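Local atomic coordinates of cell division cycle protein 123 (Schizosaccharomyces pombe, PDB entry 4ZGP), a protein that acts as an ATP-dependent folding chaperone, binding the gamma subunit of translation initiation factor eIF2 so that it can assemble with the alpha and beta subunits. Residues 157-162 and 174-179; 192-197 and 222-227. One frame throughout, in Å; residues are numbered along the deposited sequence. Where two conformers were deposited one is given.

Contact 1: 157-162 and 174-179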
# COMPACT_ATOMS: atom_id res chain seq x y z
N HIS A 157 12.93 -1.63 9.79
CA HIS A 157 12.34 -0.79 10.82
C HIS A 157 10.83 -0.93 10.98
O HIS A 157 10.21 -0.05 11.58
CB HIS A 157 12.65 0.68 10.55
CG HIS A 157 14.11 1.00 10.52
ND1 HIS A 157 14.93 0.86 11.63
CD2 HIS A 157 14.91 1.45 9.53
CE1 HIS A 157 16.16 1.20 11.31
NE2 HIS A 157 16.18 1.57 10.04
N ALA A 158 10.25 -2.01 10.47
CA ALA A 158 8.80 -2.12 10.36
C ALA A 158 8.08 -2.00 11.70
O ALA A 158 6.96 -1.50 11.76
CB ALA A 158 8.42 -3.42 9.70
N PHE A 159 8.70 -2.46 12.78
CA PHE A 159 8.03 -2.49 14.07
C PHE A 159 8.58 -1.51 15.10
O PHE A 159 8.24 -1.59 16.27
CB PHE A 159 8.09 -3.91 14.66
CG PHE A 159 7.41 -4.93 13.82
CD1 PHE A 159 6.04 -5.14 13.93
CD2 PHE A 159 8.12 -5.66 12.88
CE1 PHE A 159 5.39 -6.06 13.15
CE2 PHE A 159 7.47 -6.58 12.08
CZ PHE A 159 6.11 -6.79 12.22
N ASP A 160 9.41 -0.57 14.65
CA ASP A 160 10.13 0.31 15.58
C ASP A 160 9.22 1.30 16.31
O ASP A 160 9.56 1.79 17.39
CB ASP A 160 11.23 1.07 14.85
CG ASP A 160 12.37 0.16 14.39
OD1 ASP A 160 12.34 -1.06 14.71
OD2 ASP A 160 13.30 0.66 13.72
N ASP A 161 8.06 1.61 15.72
CA ASP A 161 7.15 2.55 16.36
C ASP A 161 6.11 1.87 17.26
O ASP A 161 5.29 2.55 17.88
CB ASP A 161 6.45 3.40 15.31
CG ASP A 161 7.38 4.42 14.68
OD1 ASP A 161 8.28 4.92 15.39
OD2 ASP A 161 7.21 4.71 13.48
N CYS A 162 6.13 0.54 17.32
CA CYS A 162 5.18 -0.18 18.14
C CYS A 162 5.56 -0.10 19.61
O CYS A 162 6.64 -0.55 20.00
CB CYS A 162 5.08 -1.63 17.69
SG CYS A 162 4.69 -1.75 15.95
N LYS A 174 7.43 -13.17 16.51
CA LYS A 174 7.29 -14.61 16.27
C LYS A 174 6.28 -14.88 15.17
O LYS A 174 5.25 -14.21 15.08
CB LYS A 174 6.86 -15.32 17.56
CG LYS A 174 7.02 -14.49 18.85
CD LYS A 174 5.84 -13.53 19.12
CE LYS A 174 6.32 -12.09 19.33
NZ LYS A 174 5.81 -11.45 20.58
N ASP A 175 6.58 -15.88 14.34
CA ASP A 175 5.68 -16.31 13.26
C ASP A 175 5.42 -15.22 12.21
O ASP A 175 4.41 -15.23 11.52
CB ASP A 175 4.35 -16.81 13.84
CG ASP A 175 4.54 -17.87 14.92
OD1 ASP A 175 5.67 -18.39 15.06
OD2 ASP A 175 3.55 -18.18 15.63
N PHE A 176 6.35 -14.28 12.12
CA PHE A 176 6.31 -13.27 11.06
C PHE A 176 7.25 -13.70 9.95
O PHE A 176 8.26 -14.34 10.21
CB PHE A 176 6.72 -11.90 11.61
CG PHE A 176 7.07 -10.90 10.55
CD1 PHE A 176 6.08 -10.16 9.92
CD2 PHE A 176 8.40 -10.69 10.18
CE1 PHE A 176 6.40 -9.23 8.94
CE2 PHE A 176 8.73 -9.77 9.20
CZ PHE A 176 7.73 -9.03 8.58
N SER A 177 6.91 -13.39 8.70
CA SER A 177 7.88 -13.54 7.63
C SER A 177 7.72 -12.42 6.60
O SER A 177 6.62 -11.94 6.38
CB SER A 177 7.74 -14.91 6.95
OG SER A 177 6.53 -15.01 6.22
N PHE A 178 8.82 -12.03 5.96
CA PHE A 178 8.72 -11.10 4.84
C PHE A 178 8.11 -11.83 3.64
O PHE A 178 8.20 -13.05 3.52
CB PHE A 178 10.10 -10.52 4.50
CG PHE A 178 10.62 -9.58 5.54
CD1 PHE A 178 10.09 -8.30 5.66
CD2 PHE A 178 11.65 -9.95 6.38
CE1 PHE A 178 10.56 -7.43 6.62
CE2 PHE A 178 12.14 -9.08 7.34
CZ PHE A 178 11.59 -7.81 7.46
N GLU A 179 7.46 -11.07 2.76
CA GLU A 179 6.77 -11.64 1.62
C GLU A 179 7.05 -10.77 0.42
O GLU A 179 7.23 -9.56 0.56
CB GLU A 179 5.26 -11.75 1.88
CG GLU A 179 4.64 -10.40 2.22
CD GLU A 179 3.32 -10.51 2.95
OE1 GLU A 179 3.16 -11.45 3.75
OE2 GLU A 179 2.45 -9.64 2.75
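Phe159 and Phe176 are the two residues that meet here, ring against ring, and the rest of 157-162 gives the first of them its setting. Both segments lie in the loop region between helix 149-157 and strand 180-184, packed against helix 26-31 and beside Trp118, one of the ATP-binding residues. The first opens with a type I turn from His157 to Asp160, closed by the bond from Asp160 N to His157 O. The side chains of these residues add a second link: His157 ND1 donates to Asp160 OD2 over 2.7 Å, meeting the carboxylate oxygen nearly end-on while that oxygen sits 15° out of the imidazole plane. The small Ala158 rests its methyl on Trp118. Phe159 follows, its ring swung to the side of the backbone N and anti to the carbonyl carbon (chi1 -62°), which aims it at 174-179. Its far edge points at one face of Phe176, with CZ of Phe159 4.1 Å from CD1 of Phe176. The ring centres are 5.4 Å apart and the planes perpendicular, a T-shaped pair. One face of Phe178 takes CE2 of Phe176, over its centre. A second type I turn, Phe159 to Cys162, carries the chain away from the pair; within it Asp161 forms a salt bridge with Arg265, while Cys162 lies buried against Val29. Leu30 of helix 26-31 lies against Phe159 and Phe176. Large flat hydrocarbons suit this place because the loop backbones stay far apart, with 11.3 Å between the CA atoms of Phe159 and Phe176, and a large side chain from each side bridges the distance. The chemistry implies a join made by dispersion and the weak attraction of aromatic C-H groups for a ring face, with polar bonds kept to shaping each loop.

Contact 2: 192-197 and 222-227. With ADP (adenosine-5'-diphosphate), chain C.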
# COMPACT_ATOMS: atom_id res chain seq x y z
N THR A 192 -7.85 9.69 -9.83
CA THR A 192 -9.07 9.10 -9.27
C THR A 192 -8.71 8.04 -8.23
O THR A 192 -9.47 7.08 -8.00
CB THR A 192 -10.00 8.52 -10.35
OG1 THR A 192 -9.35 7.45 -11.01
CG2 THR A 192 -10.37 9.60 -11.38
N GLU A 193 -7.55 8.24 -7.60
CA GLU A 193 -7.19 7.44 -6.44
C GLU A 193 -7.36 8.30 -5.18
O GLU A 193 -7.09 9.50 -5.20
CB GLU A 193 -5.77 6.89 -6.54
CG GLU A 193 -5.65 5.50 -5.94
CD GLU A 193 -4.27 5.17 -5.43
OE1 GLU A 193 -3.28 5.68 -6.01
OE2 GLU A 193 -4.19 4.41 -4.45
N PHE A 194 -7.81 7.66 -4.11
CA PHE A 194 -8.08 8.41 -2.88
C PHE A 194 -7.49 7.71 -1.67
O PHE A 194 -7.33 6.49 -1.67
CB PHE A 194 -9.60 8.59 -2.65
CG PHE A 194 -10.29 9.31 -3.77
CD1 PHE A 194 -10.36 10.70 -3.77
CD2 PHE A 194 -10.82 8.60 -4.85
CE1 PHE A 194 -10.99 11.39 -4.82
CE2 PHE A 194 -11.47 9.29 -5.90
CZ PHE A 194 -11.55 10.67 -5.88
N ARG A 195 -7.21 8.48 -0.63
CA ARG A 195 -6.79 7.92 0.64
C ARG A 195 -7.88 8.21 1.66
O ARG A 195 -8.33 9.34 1.76
CB ARG A 195 -5.45 8.50 1.07
CG ARG A 195 -5.02 8.03 2.46
CD ARG A 195 -3.51 8.08 2.63
NE ARG A 195 -2.83 7.06 1.83
CZ ARG A 195 -1.52 6.85 1.85
NH1 ARG A 195 -0.75 7.61 2.60
NH2 ARG A 195 -0.98 5.87 1.10
N CYS A 196 -8.28 7.18 2.42
CA CYS A 196 -9.54 7.20 3.16
C CYS A 196 -9.27 6.80 4.60
O CYS A 196 -8.68 5.76 4.89
CB CYS A 196 -10.57 6.25 2.53
SG CYS A 196 -10.75 6.46 0.72
N PHE A 197 -9.74 7.65 5.51
CA PHE A 197 -9.34 7.56 6.89
C PHE A 197 -10.53 7.10 7.72
O PHE A 197 -11.63 7.63 7.60
CB PHE A 197 -8.82 8.92 7.37
CG PHE A 197 -7.62 9.40 6.61
CD1 PHE A 197 -7.77 10.13 5.44
CD2 PHE A 197 -6.35 9.14 7.07
CE1 PHE A 197 -6.65 10.59 4.75
CE2 PHE A 197 -5.23 9.58 6.37
CZ PHE A 197 -5.38 10.31 5.22
N ASP A 222 -19.97 13.49 -4.74
CA ASP A 222 -20.97 12.70 -4.02
C ASP A 222 -20.96 11.25 -4.52
O ASP A 222 -21.12 10.31 -3.74
CB ASP A 222 -22.37 13.30 -4.16
CG ASP A 222 -22.48 14.68 -3.52
OD1 ASP A 222 -21.88 14.89 -2.44
OD2 ASP A 222 -23.17 15.55 -4.09
N CYS A 223 -20.75 11.08 -5.82
CA CYS A 223 -20.64 9.75 -6.40
C CYS A 223 -19.41 9.03 -5.82
O CYS A 223 -19.51 7.88 -5.38
CB CYS A 223 -20.56 9.84 -7.92
SG CYS A 223 -20.51 8.24 -8.77
N TYR A 224 -18.26 9.71 -5.80
CA TYR A 224 -17.05 9.10 -5.23
C TYR A 224 -17.25 8.74 -3.76
O TYR A 224 -16.85 7.66 -3.33
CB TYR A 224 -15.84 10.03 -5.37
CG TYR A 224 -15.30 10.10 -6.78
CD1 TYR A 224 -14.74 8.98 -7.38
CD2 TYR A 224 -15.34 11.28 -7.52
CE1 TYR A 224 -14.26 9.02 -8.67
CE2 TYR A 224 -14.85 11.32 -8.82
CZ TYR A 224 -14.31 10.19 -9.39
OH TYR A 224 -13.81 10.20 -10.67
N GLU A 225 -17.87 9.65 -3.01
CA GLU A 225 -18.10 9.43 -1.59
C GLU A 225 -18.94 8.18 -1.36
O GLU A 225 -18.63 7.37 -0.49
CB GLU A 225 -18.76 10.65 -0.94
CG GLU A 225 -19.05 10.43 0.54
CD GLU A 225 -19.78 11.60 1.17
OE1 GLU A 225 -20.19 11.48 2.35
OE2 GLU A 225 -19.95 12.64 0.50
N LYS A 226 -20.01 8.04 -2.15
CA LYS A 226 -20.90 6.89 -2.00
C LYS A 226 -20.17 5.59 -2.31
O LYS A 226 -20.33 4.61 -1.60
CB LYS A 226 -22.14 7.02 -2.91
CG LYS A 226 -23.01 5.79 -2.97
CD LYS A 226 -23.57 5.40 -1.61
CE LYS A 226 -24.77 4.46 -1.73
NZ LYS A 226 -24.55 3.36 -2.73
N LEU A 227 -19.37 5.58 -3.36
CA LEU A 227 -18.60 4.37 -3.69
C LEU A 227 -17.56 4.02 -2.61
O LEU A 227 -17.34 2.84 -2.32
CB LEU A 227 -17.90 4.54 -5.03
CG LEU A 227 -18.83 4.61 -6.24
CD1 LEU A 227 -18.03 4.88 -7.51
CD2 LEU A 227 -19.66 3.33 -6.37
PB ADP C . 1.31 2.82 -0.82
O1B ADP C . 0.02 2.55 -0.07
O2B ADP C . 2.55 2.30 -0.12
O3B ADP C . 1.35 4.23 -1.36
PA ADP C . 0.06 1.53 -3.10
O1A ADP C . -1.17 2.18 -2.52
O2A ADP C . 0.12 0.04 -3.41
O3A ADP C . 1.32 1.85 -2.13
O5' ADP C . 0.40 2.32 -4.45
C5' ADP C . 1.44 3.29 -4.53
C4' ADP C . 1.24 3.96 -5.88
O4' ADP C . 1.67 3.08 -6.92
C3' ADP C . -0.24 4.23 -6.13
O3' ADP C . -0.57 5.59 -5.86
C2' ADP C . -0.47 3.87 -7.58
O2' ADP C . -0.49 5.05 -8.40
C1' ADP C . 0.72 3.02 -7.98
N9 ADP C . 0.24 1.62 -8.12
C8 ADP C . -0.02 0.78 -7.09
N7 ADP C . -0.45 -0.42 -7.55
C5 ADP C . -0.47 -0.36 -8.90
C6 ADP C . -0.82 -1.30 -10.00
N6 ADP C . -1.23 -2.55 -9.71
N1 ADP C . -0.70 -0.85 -11.28
C2 ADP C . -0.27 0.41 -11.54
N3 ADP C . 0.06 1.31 -10.59
C4 ADP C . -0.02 0.99 -9.27
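Tyr224 of helix 221-233 reaches Phe194 of strand 193-199 and Thr192 just before it. Its ring lies beside the backbone N, anti to the carbonyl carbon (chi1 -74°), a rotation that extends it from the helix toward the sheet. CZ of Phe194 sits over one face of it, toward the rim, and CE2 of Phe194 comes within 3.6 Å of Tyr224 CD1. With planes at 51°, the rings are neither stacked nor edge-to-face. Farther out, Tyr224 OH lies 3.6 Å from the methyl CG2 of Thr192, whose hydroxyl bonds instead to Ile249 O. Were Tyr224 cut back to an alanine, the Phe194 ring and the Thr192 methyl would probably lose their contact with helix 221-233, opening a gap between helix and sheet. The next residue, Glu225, touches Phe206 of the neighbouring strand 202-208. Strand alternation points Phe194 at the helix, Glu193 and Arg195 toward the nucleotide. ADP O3' donates to Glu193 OE1 at 2.7 Å, and Glu193 OE2 pairs with Arg209; Arg195, held by Asp246, brings NH2 to 3.7 Å from ADP O1B. Their five-stranded sheet flanks ADP on one side, and Lys183 and Glu184 of the three-stranded sheet also bind it: the two-lobed grip of ATP-grasp proteins.

Overall arrangement
Contacts 1 and 2 share no helix or strand: the first joins two parts of the loop region between helix 149-157 and strand 180-184, the second seats helix 221-233 on the five-stranded sheet. Their centres are 30 Å apart, on opposite sides of the chain's centre, and they do not touch. Contact 1 is partly buried, and its neighbours include a nucleotide-binding tryptophan; contact 2 is fully buried, and its strand itself carries ligand residues. Both rely on aromatic pairs, but the loops meet in a perpendicular one, whereas the rings of contact 2 are turned obliquely, with a threonine methyl added. In contact 2 regular secondary structure divides apolar from nucleotide-binding side chains; contact 1 relies on irregular loops, one of them shaped by two turns.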